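Side-chain contacts in N-terminal acetyltransferase-like protein (Chaetomium thermophilum, PDB 5NNP), which probably serves as the TPR-repeat auxiliary subunit of an N-terminal acetyltransferase complex of the NatA type, holding the catalytic partner within its helical scaffold: residues E254-Y259 and K294-N299; K260-A265 and K277-E282; L691-L696 and A714-I719. All blocks are in the same frame, centred on the assembly; numbering follows the deposited sequence.

Contact 1 of 3, residues E254-Y259 and K294-N299; sequences EHMDYY and KRLPLN
L296 points its side chain at the 254-259 segment and divides its two methyls between two partners. CD1 goes to the ring of Y259 and CD2 goes to the methyl end of M256. CD1 lies 3.8 Å from CD2 of Y259 and 4.0 Å from CE2 of the same ring. The methyl comes to the ring obliquely, by these two atoms. CE of M256 lies 3.8 Å from CD2 of L296. The thioether chain runs extended as far as SD and then turns at chi3 (-78°), which swings CE across to the leucine. Both M256 and Y259 meet L296 at a slant, not alongside it. The hydroxyl of Y259 is hydrogen-bonded to the backbone oxygen of P253, which ties down the far end of the ring. L249 of helix 238-251 and Y283 of helix 273-286 also touch Y259.

A water spans the polar side of the contact. It donates to O of E254 at 3.3 Å and accepts from NH1 of R295 at 2.9 Å, lying in the guanidinium plane at its edge. OE1 and OE2 of E254 are hydrogen-bonded to OG of S290 and the backbone N of A292. M256 and E254 also pack against the chain of another protein. Direct touching between the segments is through methyl and ring carbons, and the polar link runs through water. The charge of R295 is answered by a salt bridge from NH2 to D291, with the carboxylate of E254 close by but not paired to it.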
# COMPACT_ATOMS: atom_id res chain seq x y z
N GLU A 254 -7.35 18.14 -13.14
CA GLU A 254 -6.10 17.41 -13.26
C GLU A 254 -6.27 15.88 -13.34
O GLU A 254 -5.29 15.14 -13.27
CB GLU A 254 -5.19 17.77 -12.08
CG GLU A 254 -3.81 18.20 -12.47
CD GLU A 254 -3.82 19.31 -13.50
OE1 GLU A 254 -4.70 20.19 -13.41
OE2 GLU A 254 -2.94 19.29 -14.39
N HIS A 255 -7.51 15.42 -13.47
CA HIS A 255 -7.79 13.99 -13.37
C HIS A 255 -8.18 13.36 -14.73
O HIS A 255 -9.34 13.47 -15.15
CB HIS A 255 -8.89 13.78 -12.33
CG HIS A 255 -9.13 12.35 -11.98
ND1 HIS A 255 -10.31 11.70 -12.27
CD2 HIS A 255 -8.34 11.44 -11.37
CE1 HIS A 255 -10.24 10.45 -11.84
NE2 HIS A 255 -9.06 10.27 -11.30
N MET A 256 -7.21 12.72 -15.39
CA MET A 256 -7.37 12.09 -16.72
C MET A 256 -8.72 11.48 -17.06
O MET A 256 -9.26 11.72 -18.14
CB MET A 256 -6.33 10.98 -16.90
CG MET A 256 -6.33 10.29 -18.25
SD MET A 256 -5.00 9.06 -18.44
CE MET A 256 -3.60 10.13 -18.75
N ASP A 257 -9.26 10.67 -16.16
CA ASP A 257 -10.49 9.94 -16.47
C ASP A 257 -11.72 10.83 -16.65
O ASP A 257 -12.66 10.44 -17.36
CB ASP A 257 -10.77 8.89 -15.41
CG ASP A 257 -9.80 7.74 -15.46
OD1 ASP A 257 -9.11 7.60 -16.50
OD2 ASP A 257 -9.72 6.98 -14.48
N TYR A 258 -11.74 12.01 -16.03
CA TYR A 258 -12.87 12.91 -16.21
C TYR A 258 -12.92 13.40 -17.66
O TYR A 258 -14.01 13.53 -18.23
CB TYR A 258 -12.81 14.11 -15.25
CG TYR A 258 -12.84 13.75 -13.77
CD1 TYR A 258 -13.37 12.54 -13.33
CD2 TYR A 258 -12.32 14.62 -12.83
CE1 TYR A 258 -13.40 12.21 -11.99
CE2 TYR A 258 -12.33 14.30 -11.48
CZ TYR A 258 -12.88 13.09 -11.06
OH TYR A 258 -12.88 12.76 -9.72
N TYR A 259 -11.75 13.65 -18.26
CA TYR A 259 -11.74 14.03 -19.67
C TYR A 259 -12.23 12.86 -20.55
O TYR A 259 -13.04 13.05 -21.46
CB TYR A 259 -10.35 14.50 -20.12
CG TYR A 259 -9.89 15.79 -19.49
CD1 TYR A 259 -10.26 17.02 -20.01
CD2 TYR A 259 -9.05 15.78 -18.38
CE1 TYR A 259 -9.83 18.21 -19.43
CE2 TYR A 259 -8.62 16.96 -17.79
CZ TYR A 259 -9.01 18.17 -18.32
OH TYR A 259 -8.57 19.34 -17.74
N LYS A 294 -3.33 21.31 -20.81
CA LYS A 294 -2.39 21.65 -21.88
C LYS A 294 -1.64 20.43 -22.39
O LYS A 294 -1.33 20.34 -23.58
CB LYS A 294 -1.37 22.68 -21.41
CG LYS A 294 -1.95 24.01 -20.98
CD LYS A 294 -0.86 24.90 -20.37
CE LYS A 294 -1.33 26.33 -20.24
NZ LYS A 294 -2.32 26.51 -19.15
N ARG A 295 -1.34 19.50 -21.49
CA ARG A 295 -0.41 18.40 -21.75
C ARG A 295 -1.07 17.18 -22.41
O ARG A 295 -0.47 16.55 -23.28
CB ARG A 295 0.25 17.94 -20.45
CG ARG A 295 1.23 16.81 -20.64
CD ARG A 295 1.64 16.22 -19.30
NE ARG A 295 0.68 15.23 -18.78
CZ ARG A 295 -0.29 15.49 -17.90
NH1 ARG A 295 -1.10 14.52 -17.50
NH2 ARG A 295 -0.46 16.72 -17.43
N LEU A 296 -2.28 16.87 -21.96
CA LEU A 296 -3.00 15.68 -22.39
C LEU A 296 -3.21 15.58 -23.91
O LEU A 296 -3.00 14.52 -24.49
CB LEU A 296 -4.35 15.60 -21.65
CG LEU A 296 -4.17 15.09 -20.22
CD1 LEU A 296 -5.43 15.19 -19.37
CD2 LEU A 296 -3.67 13.66 -20.25
N PRO A 297 -3.61 16.70 -24.57
CA PRO A 297 -3.77 16.74 -26.03
C PRO A 297 -2.55 16.27 -26.82
O PRO A 297 -2.67 16.00 -28.02
CB PRO A 297 -4.02 18.22 -26.31
CG PRO A 297 -4.69 18.71 -25.06
CD PRO A 297 -4.04 17.96 -23.94
N LEU A 298 -1.39 16.17 -26.17
CA LEU A 298 -0.20 15.67 -26.86
C LEU A 298 -0.25 14.16 -26.99
O LEU A 298 0.60 13.56 -27.63
CB LEU A 298 1.07 16.09 -26.11
CG LEU A 298 1.34 17.58 -25.89
CD1 LEU A 298 2.54 17.79 -24.97
CD2 LEU A 298 1.50 18.34 -27.21
N ASN A 299 -1.25 13.54 -26.37
CA ASN A 299 -1.39 12.09 -26.47
C ASN A 299 -1.97 11.66 -27.82
O ASN A 299 -1.52 10.68 -28.41
CB ASN A 299 -2.25 11.55 -25.34
CG ASN A 299 -1.53 11.57 -24.01
OD1 ASN A 299 -0.31 11.50 -23.97
ND2 ASN A 299 -2.29 11.68 -22.91
O HOH W 1 -2.77 15.48 -15.35

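Contact 2 of 3, residues K260-A265 and K277-E282; sequences KGLISA and KAVYDE
I263 sends its terminal methyl to the ring of Y280, and L262 beside it meets V279. CD1 of I263 lies 3.4 Å from CE1 of Y280 and 3.5 Å from its OH. The methyl thus sits by the phenol end of the ring, and the isoleucine chain lies nearly perpendicular to the tyrosine. Chi1 of -76° sets the direction of CG1, and the extended chi2 of 163° carries CD1 to the ring.

The second pair is made of methyl groups. CD2 of L262 lies 3.4 Å from CG1 of V279, and the two side chains overlap with their ends pointing opposite ways. The other branch of V279 turns to the isoleucine: CG2 is 4.4 Å from CG1 of I263, a looser contact. V279 therefore has one methyl for each of the two neighbours. No hydrogen bond joins the segments.

The next shell holds these groups in place. The Y280 ring is stacked on Y259, one turn back from I263, and L296 and P297 also pack on Y280. L262 is backed by Y245, R246 and L249 of helix 238-251. V279 also touches L266, just beyond the end of the first segment. Apart from this packing, K277 and D281 form a salt bridge within helix 273-286, where K277 points away from the first segment.

The local axes approach to 10.9 Å, and their directions differ by 133°. Helices 256-265 and 273-286 are successive in the chain and run in broadly opposing, strongly inclined directions. This is a helical hairpin, consistent with the stacked helix pairs of a TPR-like alpha-solenoid.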
# COMPACT_ATOMS: atom_id res chain seq x y z
N LYS A 260 -11.73 11.66 -20.27
CA LYS A 260 -12.16 10.47 -21.01
C LYS A 260 -13.68 10.34 -20.96
O LYS A 260 -14.33 10.23 -22.00
CB LYS A 260 -11.50 9.20 -20.47
CG LYS A 260 -10.03 9.08 -20.83
CD LYS A 260 -9.42 7.79 -20.31
CE LYS A 260 -7.96 7.68 -20.73
NZ LYS A 260 -7.40 6.35 -20.37
N GLY A 261 -14.23 10.39 -19.75
CA GLY A 261 -15.66 10.35 -19.54
C GLY A 261 -16.44 11.39 -20.32
O GLY A 261 -17.41 11.06 -20.99
N LEU A 262 -16.03 12.65 -20.22
CA LEU A 262 -16.70 13.73 -20.95
C LEU A 262 -16.69 13.44 -22.44
O LEU A 262 -17.74 13.44 -23.10
CB LEU A 262 -16.02 15.08 -20.70
CG LEU A 262 -16.64 16.27 -21.45
CD1 LEU A 262 -18.13 16.43 -21.09
CD2 LEU A 262 -15.88 17.57 -21.19
N ILE A 263 -15.50 13.18 -22.95
CA ILE A 263 -15.30 12.99 -24.37
C ILE A 263 -16.11 11.81 -24.92
O ILE A 263 -16.68 11.89 -26.02
CB ILE A 263 -13.81 12.82 -24.66
CG1 ILE A 263 -13.12 14.19 -24.58
CG2 ILE A 263 -13.60 12.19 -26.02
CD1 ILE A 263 -11.63 14.13 -24.44
N SER A 264 -16.18 10.73 -24.16
CA SER A 264 -17.05 9.63 -24.53
C SER A 264 -18.52 10.06 -24.54
O SER A 264 -19.27 9.73 -25.46
CB SER A 264 -16.86 8.46 -23.57
OG SER A 264 -17.63 7.35 -24.01
N ALA A 265 -18.92 10.81 -23.53
CA ALA A 265 -20.32 11.21 -23.38
C ALA A 265 -20.78 12.14 -24.50
O ALA A 265 -21.97 12.21 -24.81
CB ALA A 265 -20.53 11.88 -22.03
N LYS A 277 -9.49 18.42 -29.01
CA LYS A 277 -8.68 19.48 -28.45
C LYS A 277 -9.55 20.62 -27.96
O LYS A 277 -9.20 21.32 -27.00
CB LYS A 277 -7.66 20.01 -29.45
CG LYS A 277 -6.69 21.01 -28.82
CD LYS A 277 -5.53 21.35 -29.72
CE LYS A 277 -4.66 22.42 -29.08
NZ LYS A 277 -4.07 21.94 -27.81
N ALA A 278 -10.69 20.81 -28.63
CA ALA A 278 -11.64 21.85 -28.27
C ALA A 278 -12.11 21.69 -26.82
O ALA A 278 -12.15 22.65 -26.04
CB ALA A 278 -12.82 21.84 -29.22
N VAL A 279 -12.46 20.46 -26.46
CA VAL A 279 -12.80 20.17 -25.09
C VAL A 279 -11.65 20.58 -24.16
O VAL A 279 -11.86 21.28 -23.17
CB VAL A 279 -13.11 18.68 -24.88
CG1 VAL A 279 -13.50 18.41 -23.44
CG2 VAL A 279 -14.21 18.24 -25.82
N TYR A 280 -10.44 20.15 -24.48
CA TYR A 280 -9.28 20.44 -23.64
C TYR A 280 -8.94 21.93 -23.60
O TYR A 280 -8.64 22.47 -22.55
CB TYR A 280 -8.06 19.66 -24.12
CG TYR A 280 -8.16 18.19 -23.81
CD1 TYR A 280 -8.69 17.30 -24.73
CD2 TYR A 280 -7.75 17.70 -22.57
CE1 TYR A 280 -8.79 15.95 -24.44
CE2 TYR A 280 -7.84 16.36 -22.28
CZ TYR A 280 -8.36 15.49 -23.21
OH TYR A 280 -8.46 14.14 -22.92
N ASP A 281 -9.01 22.59 -24.75
CA ASP A 281 -8.71 24.02 -24.80
C ASP A 281 -9.69 24.77 -23.92
O ASP A 281 -9.34 25.74 -23.25
CB ASP A 281 -8.75 24.54 -26.24
CG ASP A 281 -7.61 24.03 -27.08
OD1 ASP A 281 -6.57 23.64 -26.50
OD2 ASP A 281 -7.72 24.01 -28.32
N GLU A 282 -10.93 24.30 -23.91
CA GLU A 282 -11.95 24.95 -23.12
C GLU A 282 -11.59 24.99 -21.64
O GLU A 282 -11.73 26.03 -21.01
CB GLU A 282 -13.28 24.25 -23.31
CG GLU A 282 -14.40 24.89 -22.54
CD GLU A 282 -15.71 24.19 -22.75
OE1 GLU A 282 -16.02 23.89 -23.93
OE2 GLU A 282 -16.41 23.93 -21.75

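Contact 3 of 3, residues L691-L696 and A714-I719; sequences LALRCL and AKLRKI
L716 reaches from helix 707-723 to three residues of helix 689-702: A692, L693 and L696. Its CB points toward the other helix and begins the approach. CG stands opposite the backbone nitrogen (chi1 -167°) and carries the fork forward. The two methyls then go to different neighbours. CD1 lies 4.1 Å from CB of A692, a short side chain that presents a single methyl. CD2 has two partners. It is 3.6 Å from CD2 of L696 and 4.0 Å from CD1 of L693.

The two leucines receive CD2 in different ways. L696 points toward L716, and the two chains interleave head to tail. L693 lies nearly perpendicular to L716 and offers one methyl. A692 and L696 lie one turn apart on the same helix, so L716 faces both of these successive turns.

The local axes come within 11.4 Å, with 157° between their directions, so the helices are nearly antiparallel. F680 of helix 673-685 and L739 of helix 729-739 also touch L716, and L739 touches L693 as well. Y683 packs on A692. L693 additionally packs on I44 of the chain of Putative uncharacterized protein, which brings the edge of this layer to the subunit interface.

All four touching residues are buried and have hydrocarbon side chains, with no hydrogen bond between the segments. The contact therefore depends on shape and exclusion of water. It offers no polar pairing that would fix the register of the two helices.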
# COMPACT_ATOMS: atom_id res chain seq x y z
N LEU A 691 4.59 -30.54 -7.96
CA LEU A 691 4.59 -29.09 -7.79
C LEU A 691 5.51 -28.44 -8.81
O LEU A 691 5.20 -27.37 -9.34
CB LEU A 691 5.00 -28.71 -6.37
CG LEU A 691 4.08 -29.24 -5.27
CD1 LEU A 691 4.47 -28.70 -3.91
CD2 LEU A 691 2.64 -28.89 -5.61
N ALA A 692 6.63 -29.08 -9.08
CA ALA A 692 7.55 -28.64 -10.12
C ALA A 692 6.80 -28.46 -11.45
O ALA A 692 6.94 -27.43 -12.10
CB ALA A 692 8.69 -29.65 -10.29
N LEU A 693 6.01 -29.46 -11.83
CA LEU A 693 5.24 -29.41 -13.06
C LEU A 693 4.23 -28.26 -13.03
O LEU A 693 3.97 -27.61 -14.05
CB LEU A 693 4.51 -30.72 -13.28
CG LEU A 693 3.68 -30.80 -14.56
CD1 LEU A 693 4.55 -30.49 -15.76
CD2 LEU A 693 3.05 -32.17 -14.68
N ARG A 694 3.67 -28.02 -11.86
CA ARG A 694 2.65 -26.99 -11.72
C ARG A 694 3.24 -25.62 -12.03
O ARG A 694 2.65 -24.84 -12.78
CB ARG A 694 2.07 -27.02 -10.33
CG ARG A 694 1.03 -25.97 -10.04
CD ARG A 694 0.49 -26.26 -8.66
NE ARG A 694 -0.52 -25.32 -8.21
CZ ARG A 694 -0.32 -24.39 -7.28
NH1 ARG A 694 0.86 -24.26 -6.70
NH2 ARG A 694 -1.32 -23.59 -6.95
N CYS A 695 4.40 -25.35 -11.44
CA CYS A 695 5.20 -24.17 -11.76
C CYS A 695 5.52 -24.09 -13.24
O CYS A 695 5.34 -23.04 -13.86
CB CYS A 695 6.50 -24.18 -10.97
SG CYS A 695 6.29 -23.81 -9.24
N LEU A 696 6.02 -25.19 -13.80
CA LEU A 696 6.39 -25.24 -15.20
C LEU A 696 5.18 -24.91 -16.09
O LEU A 696 5.28 -24.05 -16.96
CB LEU A 696 6.98 -26.60 -15.56
CG LEU A 696 7.59 -26.77 -16.96
CD1 LEU A 696 8.77 -25.82 -17.21
CD2 LEU A 696 8.02 -28.20 -17.16
N ALA A 714 12.83 -29.51 -20.52
CA ALA A 714 13.71 -30.58 -20.94
C ALA A 714 14.38 -31.25 -19.74
O ALA A 714 14.61 -32.46 -19.74
CB ALA A 714 14.75 -30.06 -21.92
N LYS A 715 14.72 -30.46 -18.73
CA LYS A 715 15.40 -31.00 -17.55
C LYS A 715 14.47 -31.90 -16.75
O LYS A 715 14.89 -32.90 -16.17
CB LYS A 715 15.94 -29.85 -16.67
CG LYS A 715 16.89 -30.28 -15.56
CD LYS A 715 17.66 -29.08 -14.99
CE LYS A 715 16.72 -27.99 -14.46
NZ LYS A 715 17.41 -26.74 -13.97
N LEU A 716 13.19 -31.55 -16.74
CA LEU A 716 12.20 -32.31 -15.99
C LEU A 716 11.98 -33.69 -16.59
O LEU A 716 11.95 -34.70 -15.89
CB LEU A 716 10.87 -31.55 -15.94
CG LEU A 716 9.78 -32.00 -14.97
CD1 LEU A 716 10.18 -31.72 -13.52
CD2 LEU A 716 8.48 -31.29 -15.31
N ARG A 717 11.84 -33.72 -17.91
CA ARG A 717 11.53 -34.96 -18.60
C ARG A 717 12.57 -36.06 -18.35
O ARG A 717 12.22 -37.24 -18.28
CB ARG A 717 11.38 -34.71 -20.09
CG ARG A 717 10.11 -33.94 -20.45
CD ARG A 717 9.77 -34.17 -21.92
NE ARG A 717 8.36 -33.94 -22.21
CZ ARG A 717 7.85 -32.76 -22.52
NH1 ARG A 717 8.63 -31.69 -22.57
NH2 ARG A 717 6.55 -32.65 -22.77
N LYS A 718 13.84 -35.68 -18.22
CA LYS A 718 14.89 -36.64 -17.90
C LYS A 718 14.68 -37.25 -16.51
O LYS A 718 14.78 -38.47 -16.34
CB LYS A 718 16.28 -35.98 -17.97
CG LYS A 718 17.43 -36.89 -17.53
CD LYS A 718 18.77 -36.16 -17.52
CE LYS A 718 19.87 -37.06 -16.98
NZ LYS A 718 19.92 -38.37 -17.68
N ILE A 719 14.37 -36.40 -15.54
CA ILE A 719 14.17 -36.82 -14.15
C ILE A 719 12.99 -37.77 -14.03
O ILE A 719 13.06 -38.79 -13.33
CB ILE A 719 13.95 -35.61 -13.23
CG1 ILE A 719 15.13 -34.64 -13.35
CG2 ILE A 719 13.78 -36.04 -11.78
CD1 ILE A 719 16.50 -35.34 -13.31

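How the contacts relate
Along the chain, segment 254-259 comes first. Contact 1 uses it as a loop leading into the start of helix 256-265, and contact 2 uses the later part of that helix, 260-265. Contact 2 closes a short loop by bringing back helix 273-286. Contact 1 closes a longer loop at 294-299 and encloses contact 2. Their centres are 9 Å apart, and the two adjoin at Y280. Together they tie three consecutive helical pieces into one packed unit. Contact 3 lies in series, far later in the chain, and closes its own loop between helices 689-702 and 707-723. Its nearest atoms are about 33 Å from either of the others.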